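PDB 6K11: Lpg2148(MvcA) from Legionella pneumophila subsp. pneumophila str. Philadelphia 1, which probably acts as a deamidase-related deubiquitinase that removes ubiquitin from the host enzyme UBE2N and so helps regulate its activity. Local coordinates for residues G230-T235 against Q253-S258; I122-D127 against L325-K330; E283-L288 against A302-K307; F265-D270 against S306-E311. All blocks are in the same frame, centred on the assembly; numbering follows the deposited sequence.

Contact 1 (G230-T235 against Q253-S258)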
# COMPACT_ATOMS: atom_id res chain seq x y z
N GLY A 230 0.61 4.62 4.76
CA GLY A 230 -0.18 4.03 3.70
C GLY A 230 -0.95 2.79 4.13
O GLY A 230 -0.39 1.86 4.71
N SER A 231 -2.26 2.79 3.87
CA SER A 231 -3.11 1.64 4.15
C SER A 231 -3.53 0.90 2.89
O SER A 231 -3.60 -0.33 2.89
CB SER A 231 -4.36 2.09 4.93
OG SER A 231 -5.17 0.99 5.32
N HIS A 232 -3.80 1.62 1.80
CA HIS A 232 -4.33 0.99 0.60
C HIS A 232 -4.15 1.95 -0.56
O HIS A 232 -4.02 3.16 -0.37
CB HIS A 232 -5.81 0.59 0.79
CG HIS A 232 -6.37 -0.24 -0.32
ND1 HIS A 232 -5.66 -1.24 -0.95
CD2 HIS A 232 -7.60 -0.23 -0.91
CE1 HIS A 232 -6.40 -1.79 -1.89
NE2 HIS A 232 -7.59 -1.21 -1.88
N SER A 233 -4.10 1.38 -1.75
CA SER A 233 -3.95 2.12 -3.00
C SER A 233 -4.88 1.49 -4.01
O SER A 233 -5.06 0.27 -4.00
CB SER A 233 -2.49 2.06 -3.49
OG SER A 233 -2.40 2.35 -4.87
N PHE A 234 -5.51 2.30 -4.85
CA PHE A 234 -6.33 1.76 -5.94
C PHE A 234 -6.52 2.85 -6.97
O PHE A 234 -6.18 4.01 -6.76
CB PHE A 234 -7.69 1.22 -5.44
CG PHE A 234 -8.61 2.25 -4.82
CD1 PHE A 234 -8.46 2.64 -3.48
CD2 PHE A 234 -9.68 2.78 -5.55
CE1 PHE A 234 -9.32 3.56 -2.90
CE2 PHE A 234 -10.55 3.69 -4.96
CZ PHE A 234 -10.36 4.09 -3.63
N THR A 235 -7.08 2.45 -8.11
CA THR A 235 -7.36 3.38 -9.18
C THR A 235 -8.81 3.22 -9.60
O THR A 235 -9.46 2.20 -9.34
CB THR A 235 -6.42 3.17 -10.39
OG1 THR A 235 -6.45 1.78 -10.79
CG2 THR A 235 -4.99 3.54 -10.02
N GLN A 253 -7.95 -2.92 -8.31
CA GLN A 253 -7.04 -3.02 -7.18
C GLN A 253 -6.50 -4.44 -7.00
O GLN A 253 -7.07 -5.42 -7.50
CB GLN A 253 -7.72 -2.59 -5.88
CG GLN A 253 -8.87 -3.52 -5.46
CD GLN A 253 -9.24 -3.31 -4.02
OE1 GLN A 253 -9.58 -2.20 -3.62
NE2 GLN A 253 -9.12 -4.36 -3.22
N ALA A 254 -5.40 -4.52 -6.26
CA ALA A 254 -4.95 -5.71 -5.55
C ALA A 254 -4.90 -5.39 -4.05
O ALA A 254 -4.96 -4.23 -3.64
CB ALA A 254 -3.55 -6.16 -6.03
N TYR A 255 -4.84 -6.44 -3.23
CA TYR A 255 -4.71 -6.27 -1.78
C TYR A 255 -3.82 -7.38 -1.26
O TYR A 255 -4.21 -8.56 -1.28
CB TYR A 255 -6.08 -6.27 -1.08
CG TYR A 255 -6.06 -5.50 0.22
CD1 TYR A 255 -5.35 -5.99 1.32
CD2 TYR A 255 -6.70 -4.27 0.34
CE1 TYR A 255 -5.29 -5.26 2.53
CE2 TYR A 255 -6.67 -3.55 1.54
CZ TYR A 255 -5.95 -4.04 2.62
OH TYR A 255 -5.92 -3.30 3.78
N PHE A 256 -2.60 -7.02 -0.83
CA PHE A 256 -1.60 -8.02 -0.43
C PHE A 256 -2.14 -8.96 0.64
O PHE A 256 -2.73 -8.53 1.64
CB PHE A 256 -0.33 -7.32 0.09
CG PHE A 256 0.81 -8.28 0.36
CD1 PHE A 256 0.93 -8.94 1.57
CD2 PHE A 256 1.78 -8.52 -0.62
CE1 PHE A 256 1.97 -9.83 1.80
CE2 PHE A 256 2.83 -9.40 -0.39
CZ PHE A 256 2.92 -10.05 0.82
N GLY A 257 -1.91 -10.26 0.44
CA GLY A 257 -2.40 -11.30 1.33
C GLY A 257 -3.84 -11.69 1.12
O GLY A 257 -4.30 -12.67 1.71
N SER A 258 -4.58 -10.95 0.28
CA SER A 258 -5.99 -11.22 0.03
C SER A 258 -6.24 -11.64 -1.41
O SER A 258 -6.80 -12.72 -1.63
CB SER A 258 -6.85 -10.00 0.39
OG SER A 258 -8.22 -10.27 0.10
O HOH W 1 -4.54 -1.48 -6.05
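His232 and Gln253 supply the one direct hydrogen bond between 230-235 and 253-258. NE2 of the imidazole donates to Gln253 OE1 over 2.8 Å, almost straight at 168°. OE1 lies in the ring plane of His232, yet seen from the amide the donor stands well above the carbonyl plane; the two flat groups are turned 70° apart. Gln253 NE2 is engaged by Phe305 O and His259 NE2, which helps fix the amide's rotation with its oxygen toward the histidine. His232 also packs on Cys71, the first residue of helix 71-83, and the three together are consistent with the Cys-His-Gln catalytic triad of papain-like deamidases, in which the glutamine orients the imidazole. The ring contacts come next. Tyr255 lays its CD2 over one face of the imidazole, toward the rim and 3.3 Å from His232 CE1, with the rings oblique at 37°; its hydroxyl is hydrogen-bonded to Tyr301. At the imidazole edge, Ala254 O approaches His232 CE1 to 3.3 Å. The apolar part is small: Phe234 CB meets Gln253 CB at 3.8 Å. Between the backbones, a water donates to Ser233 O (2.7 Å) and accepts from Ala254 N (3.2 Å), spanning the gap where 253-258 diverges from the strand. On that strand's other flank, Ser231 and His232 share the single partner Ile126 on strand 120-129, a classic beta bulge.

Contact 2 (I122-D127 against L325-K330)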
# COMPACT_ATOMS: atom_id res chain seq x y z
N ILE A 122 -8.18 8.10 -12.09
CA ILE A 122 -8.01 8.62 -10.74
C ILE A 122 -7.22 7.59 -9.94
O ILE A 122 -7.54 6.40 -9.97
CB ILE A 122 -9.36 8.91 -10.06
CG1 ILE A 122 -10.30 9.64 -11.02
CG2 ILE A 122 -9.14 9.68 -8.76
CD1 ILE A 122 -11.74 9.65 -10.52
N ARG A 123 -6.19 8.05 -9.25
CA ARG A 123 -5.44 7.19 -8.34
C ARG A 123 -5.72 7.64 -6.92
O ARG A 123 -5.66 8.84 -6.63
CB ARG A 123 -3.93 7.24 -8.64
CG ARG A 123 -3.13 6.34 -7.71
CD ARG A 123 -1.68 6.13 -8.14
NE ARG A 123 -0.97 5.24 -7.20
CZ ARG A 123 0.08 4.49 -7.53
NH1 ARG A 123 0.53 4.47 -8.78
NH2 ARG A 123 0.65 3.71 -6.62
N PHE A 124 -6.05 6.69 -6.04
CA PHE A 124 -6.39 6.98 -4.66
C PHE A 124 -5.35 6.37 -3.73
O PHE A 124 -4.80 5.31 -4.00
CB PHE A 124 -7.74 6.40 -4.25
CG PHE A 124 -8.91 7.03 -4.93
CD1 PHE A 124 -9.34 6.56 -6.16
CD2 PHE A 124 -9.59 8.08 -4.33
CE1 PHE A 124 -10.43 7.14 -6.79
CE2 PHE A 124 -10.68 8.66 -4.95
CZ PHE A 124 -11.10 8.18 -6.19
N GLU A 125 -5.14 7.05 -2.59
CA GLU A 125 -4.32 6.53 -1.51
C GLU A 125 -5.09 6.69 -0.20
O GLU A 125 -5.63 7.76 0.08
CB GLU A 125 -2.97 7.25 -1.45
CG GLU A 125 -2.01 6.68 -0.41
CD GLU A 125 -1.29 5.43 -0.88
OE1 GLU A 125 -1.23 5.18 -2.12
OE2 GLU A 125 -0.76 4.68 -0.01
N ILE A 126 -5.17 5.61 0.57
CA ILE A 126 -5.80 5.64 1.89
C ILE A 126 -4.70 5.53 2.92
O ILE A 126 -3.90 4.59 2.88
CB ILE A 126 -6.82 4.50 2.08
CG1 ILE A 126 -7.74 4.36 0.86
CG2 ILE A 126 -7.61 4.69 3.38
CD1 ILE A 126 -8.81 5.39 0.79
N ASP A 127 -4.65 6.49 3.84
CA ASP A 127 -3.69 6.50 4.94
C ASP A 127 -4.41 6.23 6.25
O ASP A 127 -5.57 6.62 6.42
CB ASP A 127 -2.98 7.86 5.05
CG ASP A 127 -2.11 8.17 3.86
OD1 ASP A 127 -1.60 7.21 3.25
OD2 ASP A 127 -1.95 9.37 3.53
N LEU A 325 -8.78 7.16 9.27
CA LEU A 325 -8.31 7.05 7.90
C LEU A 325 -8.57 8.36 7.18
O LEU A 325 -9.46 9.13 7.55
CB LEU A 325 -9.02 5.91 7.15
CG LEU A 325 -9.02 4.51 7.77
CD1 LEU A 325 -9.97 3.57 6.99
CD2 LEU A 325 -7.61 3.95 7.80
N ARG A 326 -7.79 8.59 6.13
CA ARG A 326 -8.01 9.73 5.25
C ARG A 326 -7.81 9.28 3.81
O ARG A 326 -7.03 8.36 3.54
CB ARG A 326 -7.07 10.90 5.57
CG ARG A 326 -5.62 10.62 5.32
CD ARG A 326 -4.82 11.90 5.41
NE ARG A 326 -3.42 11.67 5.08
CZ ARG A 326 -2.41 12.42 5.51
NH1 ARG A 326 -2.65 13.47 6.29
NH2 ARG A 326 -1.18 12.13 5.15
N VAL A 327 -8.51 9.95 2.90
CA VAL A 327 -8.52 9.60 1.49
C VAL A 327 -7.94 10.78 0.71
O VAL A 327 -8.36 11.92 0.91
CB VAL A 327 -9.95 9.29 0.99
CG1 VAL A 327 -9.92 8.79 -0.44
CG2 VAL A 327 -10.65 8.29 1.93
N LYS A 328 -6.98 10.49 -0.16
CA LYS A 328 -6.41 11.49 -1.06
C LYS A 328 -6.39 10.91 -2.46
O LYS A 328 -6.40 9.69 -2.65
CB LYS A 328 -5.00 11.94 -0.63
CG LYS A 328 -4.04 10.81 -0.33
CD LYS A 328 -2.80 11.28 0.47
CE LYS A 328 -1.71 10.20 0.39
NZ LYS A 328 -0.63 10.31 1.40
N PHE A 329 -6.36 11.80 -3.46
CA PHE A 329 -6.54 11.40 -4.84
C PHE A 329 -5.76 12.34 -5.75
O PHE A 329 -5.43 13.47 -5.39
CB PHE A 329 -8.01 11.40 -5.24
CG PHE A 329 -8.59 12.78 -5.35
CD1 PHE A 329 -8.55 13.48 -6.56
CD2 PHE A 329 -9.14 13.41 -4.24
CE1 PHE A 329 -9.06 14.76 -6.66
CE2 PHE A 329 -9.65 14.69 -4.33
CZ PHE A 329 -9.61 15.38 -5.54
N LYS A 330 -5.50 11.84 -6.95
CA LYS A 330 -4.95 12.64 -8.03
C LYS A 330 -5.54 12.10 -9.33
O LYS A 330 -5.88 10.92 -9.42
CB LYS A 330 -3.42 12.59 -8.04
CG LYS A 330 -2.85 11.20 -8.26
CD LYS A 330 -1.37 11.30 -8.56
CE LYS A 330 -0.52 10.50 -7.63
NZ LYS A 330 0.87 11.03 -7.52
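Strands 120-129 and 325-333 are antiparallel neighbours in the five-stranded sheet, and Asp127 with Arg326 and Lys328 forms a salt-bridge network at one end of their pairing. The short strand axes make an angle of 157°. Arg123 with Lys330, Glu125 with Lys328 and Asp127 with Arg326 are hydrogen-bonded pairs, each joined by two backbone bonds; Phe124 with Phe329 and Ile126 with Val327 are the non-hydrogen-bonded pairs between them. These apolar residues share one face of the sheet. There Ile126 and Val327 lie side by side, CD1 to CG2 at 3.6 Å, and Phe124 CD2 touches Phe329 CB at 3.8 Å, with Leu106 of helix 104-111 packed against both phenylalanines. The polar pairs occupy the other face. Lys328 starts from the crowded position between backbone N and carbonyl carbon (chi1 49°) and then runs extended, passing its CE 3.6 Å from Glu125 CG. Its NZ takes the syn lone pair of Asp127 OD2 at 2.7 Å. Arg326 addresses the same oxygen side-on, NE on the anti lone pair at 3.1 Å and NH2 on the anti side but out of the carboxylate plane at 3.3 Å, with OD2 in the guanidinium plane; Trp228 adds a cation-pi contact to this arginine. Three donors from two cations therefore converge on one carboxylate oxygen of a buried aspartate, an environment that would be expected to keep Asp127 ionised.

Contact 3 (E283-L288 against A302-K307)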
# COMPACT_ATOMS: atom_id res chain seq x y z
N GLU A 283 -19.17 9.41 -2.06
CA GLU A 283 -19.77 9.76 -0.78
C GLU A 283 -19.34 8.80 0.31
O GLU A 283 -19.03 9.21 1.43
CB GLU A 283 -21.29 9.78 -0.92
CG GLU A 283 -21.79 11.00 -1.70
CD GLU A 283 -23.23 10.85 -2.12
OE1 GLU A 283 -23.96 10.05 -1.49
OE2 GLU A 283 -23.64 11.54 -3.09
N LYS A 284 -19.28 7.50 -0.01
CA LYS A 284 -18.86 6.52 0.98
C LYS A 284 -17.38 6.66 1.32
O LYS A 284 -16.98 6.42 2.47
CB LYS A 284 -19.18 5.11 0.49
CG LYS A 284 -20.64 4.70 0.70
CD LYS A 284 -20.75 3.17 0.81
CE LYS A 284 -22.08 2.74 1.42
NZ LYS A 284 -22.32 1.28 1.23
N LEU A 285 -16.55 7.03 0.34
CA LEU A 285 -15.15 7.33 0.62
C LEU A 285 -15.03 8.48 1.60
O LEU A 285 -14.22 8.44 2.54
CB LEU A 285 -14.40 7.67 -0.66
CG LEU A 285 -14.00 6.53 -1.59
CD1 LEU A 285 -13.15 7.07 -2.76
CD2 LEU A 285 -13.26 5.44 -0.84
N ALA A 286 -15.82 9.54 1.40
CA ALA A 286 -15.80 10.66 2.34
C ALA A 286 -16.18 10.21 3.75
O ALA A 286 -15.58 10.65 4.74
CB ALA A 286 -16.72 11.77 1.85
N VAL A 287 -17.17 9.32 3.87
CA VAL A 287 -17.52 8.78 5.19
C VAL A 287 -16.35 7.99 5.76
O VAL A 287 -16.05 8.08 6.96
CB VAL A 287 -18.79 7.91 5.11
CG1 VAL A 287 -19.05 7.27 6.47
CG2 VAL A 287 -20.00 8.74 4.67
N LEU A 288 -15.69 7.20 4.91
CA LEU A 288 -14.54 6.42 5.36
C LEU A 288 -13.48 7.32 5.98
O LEU A 288 -12.82 6.93 6.95
CB LEU A 288 -13.95 5.64 4.18
CG LEU A 288 -12.86 4.61 4.51
CD1 LEU A 288 -13.43 3.46 5.31
CD2 LEU A 288 -12.22 4.12 3.21
N ALA A 302 -14.33 -2.88 4.14
CA ALA A 302 -14.54 -4.24 3.66
C ALA A 302 -15.40 -4.27 2.40
O ALA A 302 -15.09 -5.00 1.44
CB ALA A 302 -15.17 -5.09 4.77
N GLU A 303 -16.49 -3.49 2.38
CA GLU A 303 -17.36 -3.45 1.20
C GLU A 303 -16.58 -3.07 -0.05
O GLU A 303 -16.75 -3.68 -1.12
CB GLU A 303 -18.52 -2.47 1.42
CG GLU A 303 -19.49 -2.34 0.23
CD GLU A 303 -20.59 -1.28 0.45
OE1 GLU A 303 -20.57 -0.57 1.48
OE2 GLU A 303 -21.49 -1.16 -0.42
N PHE A 304 -15.72 -2.05 0.05
CA PHE A 304 -15.05 -1.57 -1.16
C PHE A 304 -13.80 -2.38 -1.50
O PHE A 304 -13.48 -2.52 -2.69
CB PHE A 304 -14.69 -0.09 -1.01
CG PHE A 304 -15.85 0.85 -1.23
CD1 PHE A 304 -17.13 0.36 -1.44
CD2 PHE A 304 -15.66 2.23 -1.20
CE1 PHE A 304 -18.22 1.23 -1.66
CE2 PHE A 304 -16.73 3.11 -1.42
CZ PHE A 304 -18.01 2.61 -1.65
N PHE A 305 -13.06 -2.90 -0.51
CA PHE A 305 -11.70 -3.36 -0.76
C PHE A 305 -11.45 -4.83 -0.45
O PHE A 305 -10.33 -5.32 -0.69
CB PHE A 305 -10.69 -2.50 0.05
CG PHE A 305 -10.88 -1.00 -0.10
CD1 PHE A 305 -11.10 -0.43 -1.34
CD2 PHE A 305 -10.83 -0.17 1.02
CE1 PHE A 305 -11.30 0.94 -1.48
CE2 PHE A 305 -11.00 1.21 0.88
CZ PHE A 305 -11.23 1.76 -0.38
N SER A 306 -12.42 -5.57 0.08
CA SER A 306 -12.17 -6.98 0.33
C SER A 306 -12.14 -7.77 -0.98
O SER A 306 -12.67 -7.34 -2.00
CB SER A 306 -13.25 -7.59 1.25
OG SER A 306 -14.41 -7.89 0.50
N LYS A 307 -11.53 -8.94 -0.93
CA LYS A 307 -11.79 -9.94 -1.95
C LYS A 307 -13.29 -10.23 -2.04
O LYS A 307 -13.98 -10.30 -1.01
CB LYS A 307 -11.03 -11.23 -1.60
CG LYS A 307 -11.12 -12.33 -2.65
CD LYS A 307 -10.38 -13.57 -2.17
CE LYS A 307 -10.30 -14.66 -3.26
NZ LYS A 307 -9.81 -15.95 -2.66
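Leu285 and Phe304 mark the nearest backbone approach of 283-288 to 302-307, their CA atoms 9.1 Å apart. The contact joins consecutive helices, 278-288 and 294-305, at the C-terminal turns of each; Ser306 is the first residue to leave the second helix. Phe304 points into the interface and touches both Lys284 and Leu285. Lys284 runs obliquely across the tip of its ring, with CB 3.5 Å and CD 3.7 Å from Phe304 CZ, while Leu285 CD2 comes to the ring edge, 4.0 Å from Phe304 CD2. Tyr281, a turn earlier on the first helix, stacks with the same ring. Leu288 and Phe305 meet tip to tip, the leucine CD2 at the edge of the phenylalanine ring, near its plane, and 3.9 Å from its CE2. Phe304 CB covers one face of the Phe305 ring toward the rim, and Phe305 also meets His232 edge-to-face, which carries this helix packing through to the sheet. At the partly exposed border, Lys284 and Glu303 cross at about a right angle and form a salt bridge: Lys284 NZ takes the syn lone pair of Glu303 OE1 at 2.6 Å, with Glu303 OE2 3.1 Å from the same nitrogen.

Contact 4 (F265-D270 against S306-E311)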
# COMPACT_ATOMS: atom_id res chain seq x y z
N PHE A 265 -10.38 -8.86 -11.11
CA PHE A 265 -11.11 -8.86 -12.37
C PHE A 265 -11.86 -10.17 -12.60
O PHE A 265 -12.98 -10.16 -13.13
CB PHE A 265 -10.13 -8.60 -13.52
CG PHE A 265 -9.76 -7.14 -13.72
CD1 PHE A 265 -10.74 -6.16 -13.82
CD2 PHE A 265 -8.45 -6.77 -13.85
CE1 PHE A 265 -10.39 -4.83 -14.03
CE2 PHE A 265 -8.09 -5.45 -14.08
CZ PHE A 265 -9.06 -4.48 -14.17
N VAL A 266 -11.26 -11.32 -12.24
CA VAL A 266 -11.98 -12.58 -12.40
C VAL A 266 -13.28 -12.58 -11.58
O VAL A 266 -14.30 -13.14 -12.00
CB VAL A 266 -11.07 -13.78 -12.02
CG1 VAL A 266 -11.85 -15.08 -11.95
CG2 VAL A 266 -9.90 -13.93 -13.03
N SER A 267 -13.27 -11.93 -10.41
CA SER A 267 -14.45 -11.89 -9.56
C SER A 267 -15.48 -10.85 -10.00
O SER A 267 -16.57 -10.83 -9.44
CB SER A 267 -14.06 -11.59 -8.11
OG SER A 267 -13.74 -10.21 -7.95
N ASP A 268 -15.15 -9.98 -10.97
CA ASP A 268 -16.06 -8.94 -11.45
C ASP A 268 -16.49 -7.99 -10.33
O ASP A 268 -17.57 -7.38 -10.39
CB ASP A 268 -17.32 -9.53 -12.13
CG ASP A 268 -17.00 -10.43 -13.31
OD1 ASP A 268 -16.27 -9.99 -14.22
OD2 ASP A 268 -17.48 -11.59 -13.32
N LYS A 269 -15.67 -7.85 -9.29
CA LYS A 269 -16.03 -6.86 -8.27
C LYS A 269 -15.92 -5.45 -8.81
O LYS A 269 -16.56 -4.55 -8.28
CB LYS A 269 -15.16 -7.02 -7.02
CG LYS A 269 -15.63 -6.15 -5.86
CD LYS A 269 -15.23 -6.69 -4.52
CE LYS A 269 -15.49 -5.64 -3.45
NZ LYS A 269 -15.23 -6.17 -2.08
N ASP A 270 -15.13 -5.24 -9.87
CA ASP A 270 -15.13 -3.93 -10.53
C ASP A 270 -16.51 -3.59 -11.07
O ASP A 270 -17.00 -2.47 -10.89
CB ASP A 270 -14.06 -3.90 -11.64
CG ASP A 270 -14.36 -4.85 -12.81
OD1 ASP A 270 -14.69 -6.04 -12.59
OD2 ASP A 270 -14.24 -4.40 -13.98
N SER A 306 -12.42 -5.57 0.08
CA SER A 306 -12.17 -6.98 0.33
C SER A 306 -12.14 -7.77 -0.98
O SER A 306 -12.67 -7.34 -2.00
CB SER A 306 -13.25 -7.59 1.25
OG SER A 306 -14.41 -7.89 0.50
N LYS A 307 -11.53 -8.94 -0.93
CA LYS A 307 -11.79 -9.94 -1.95
C LYS A 307 -13.29 -10.23 -2.04
O LYS A 307 -13.98 -10.30 -1.01
CB LYS A 307 -11.03 -11.23 -1.60
CG LYS A 307 -11.12 -12.33 -2.65
CD LYS A 307 -10.38 -13.57 -2.17
CE LYS A 307 -10.30 -14.66 -3.26
NZ LYS A 307 -9.81 -15.95 -2.66
N ARG A 308 -13.81 -10.39 -3.26
CA ARG A 308 -15.25 -10.60 -3.40
C ARG A 308 -15.68 -11.85 -2.66
O ARG A 308 -15.04 -12.91 -2.76
CB ARG A 308 -15.66 -10.67 -4.87
CG ARG A 308 -17.16 -10.46 -5.05
CD ARG A 308 -17.63 -10.34 -6.49
NE ARG A 308 -19.05 -10.01 -6.48
CZ ARG A 308 -19.86 -10.02 -7.54
NH1 ARG A 308 -19.39 -10.34 -8.74
NH2 ARG A 308 -21.15 -9.71 -7.38
N GLY A 309 -16.76 -11.74 -1.89
CA GLY A 309 -17.22 -12.82 -1.04
C GLY A 309 -16.67 -12.82 0.38
O GLY A 309 -17.15 -13.61 1.21
N ARG A 310 -15.66 -12.00 0.68
CA ARG A 310 -15.09 -11.94 2.03
C ARG A 310 -15.45 -10.64 2.77
O ARG A 310 -14.83 -10.33 3.79
CB ARG A 310 -13.57 -12.10 1.99
CG ARG A 310 -13.07 -13.28 1.16
CD ARG A 310 -13.03 -14.55 1.98
NE ARG A 310 -12.00 -14.48 3.00
CZ ARG A 310 -11.67 -15.48 3.82
NH1 ARG A 310 -12.31 -16.64 3.75
NH2 ARG A 310 -10.70 -15.31 4.70
N GLU A 311 -16.46 -9.92 2.29
CA GLU A 311 -16.80 -8.62 2.86
C GLU A 311 -17.17 -8.73 4.34
O GLU A 311 -16.96 -7.78 5.10
CB GLU A 311 -17.94 -8.00 2.05
CG GLU A 311 -17.55 -7.45 0.66
CD GLU A 311 -17.53 -8.53 -0.45
OE1 GLU A 311 -17.91 -9.69 -0.18
OE2 GLU A 311 -17.14 -8.20 -1.59
O HOH W 2 -12.27 -10.45 -5.63
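Lys269 sets out with CG anti to its backbone N (chi1 -172°) and stays extended, while the bend of Glu311 at chi2 (84°) places its CD; the two side chains reach toward each other, tip to tip. Their salt bridge runs from Lys269 NZ to Glu311 OE2 at 2.8 Å, met on the anti side and out of the carboxylate plane. The same nitrogen donates to Ser306 O, also at 2.8 Å and from above that carbonyl's plane, and to Glu303 O at the end of helix 294-305. The ammonium of this buried lysine is thus held by one charged and two backbone acceptors. Arg308, extended from CG to NE, reaches back the other way. Its NH1 donates to Ser267 O at 2.9 Å and 168°, with the oxygen in the guanidinium plane, while Arg308 CB packs on Ser267 CB at 3.7 Å and on Lys269 CD at 4.0 Å. A water bridges the pair as well, donating to Ser267 OG and accepting from Arg308 N, each at 2.8 Å; Ser267 OG is also bonded to Trp264 O. Both backbones turn here: a Schellman motif, with Asp268 at positive phi, follows helix 261-266, and residues 307-310 form a type II beta turn with Gly309 at positive phi. The contact ties the junction of helices 261-266 and 269-274 to the loop between helix 294-305 and strand 325-333, with helix 4-19 alongside, where Lys13 salt-bridges Asp268 and Asp270.

From the N terminus, contact 2 opens first, at 122-127, and closes last, at 325-330; the long loop between carries the second, mixed sheet and encloses the other three contacts. Contact 1 opens and closes next, between 230 and 258, on strand 228-238 beside strand 120-129 of contact 2. Contacts 4 and 3 then open in turn, at 265-270 and 283-288, and both end on 302-311, sharing Ser306 and Lys307. Phe305 links contact 3 to contact 1 through its carbonyl and ring, while Leu285 and Leu288 pack on strands of contact 2. Contact 4 stays about 11 Å from contact 2 at the nearest atoms, tying the peripheral helices to the end of helix 294-305.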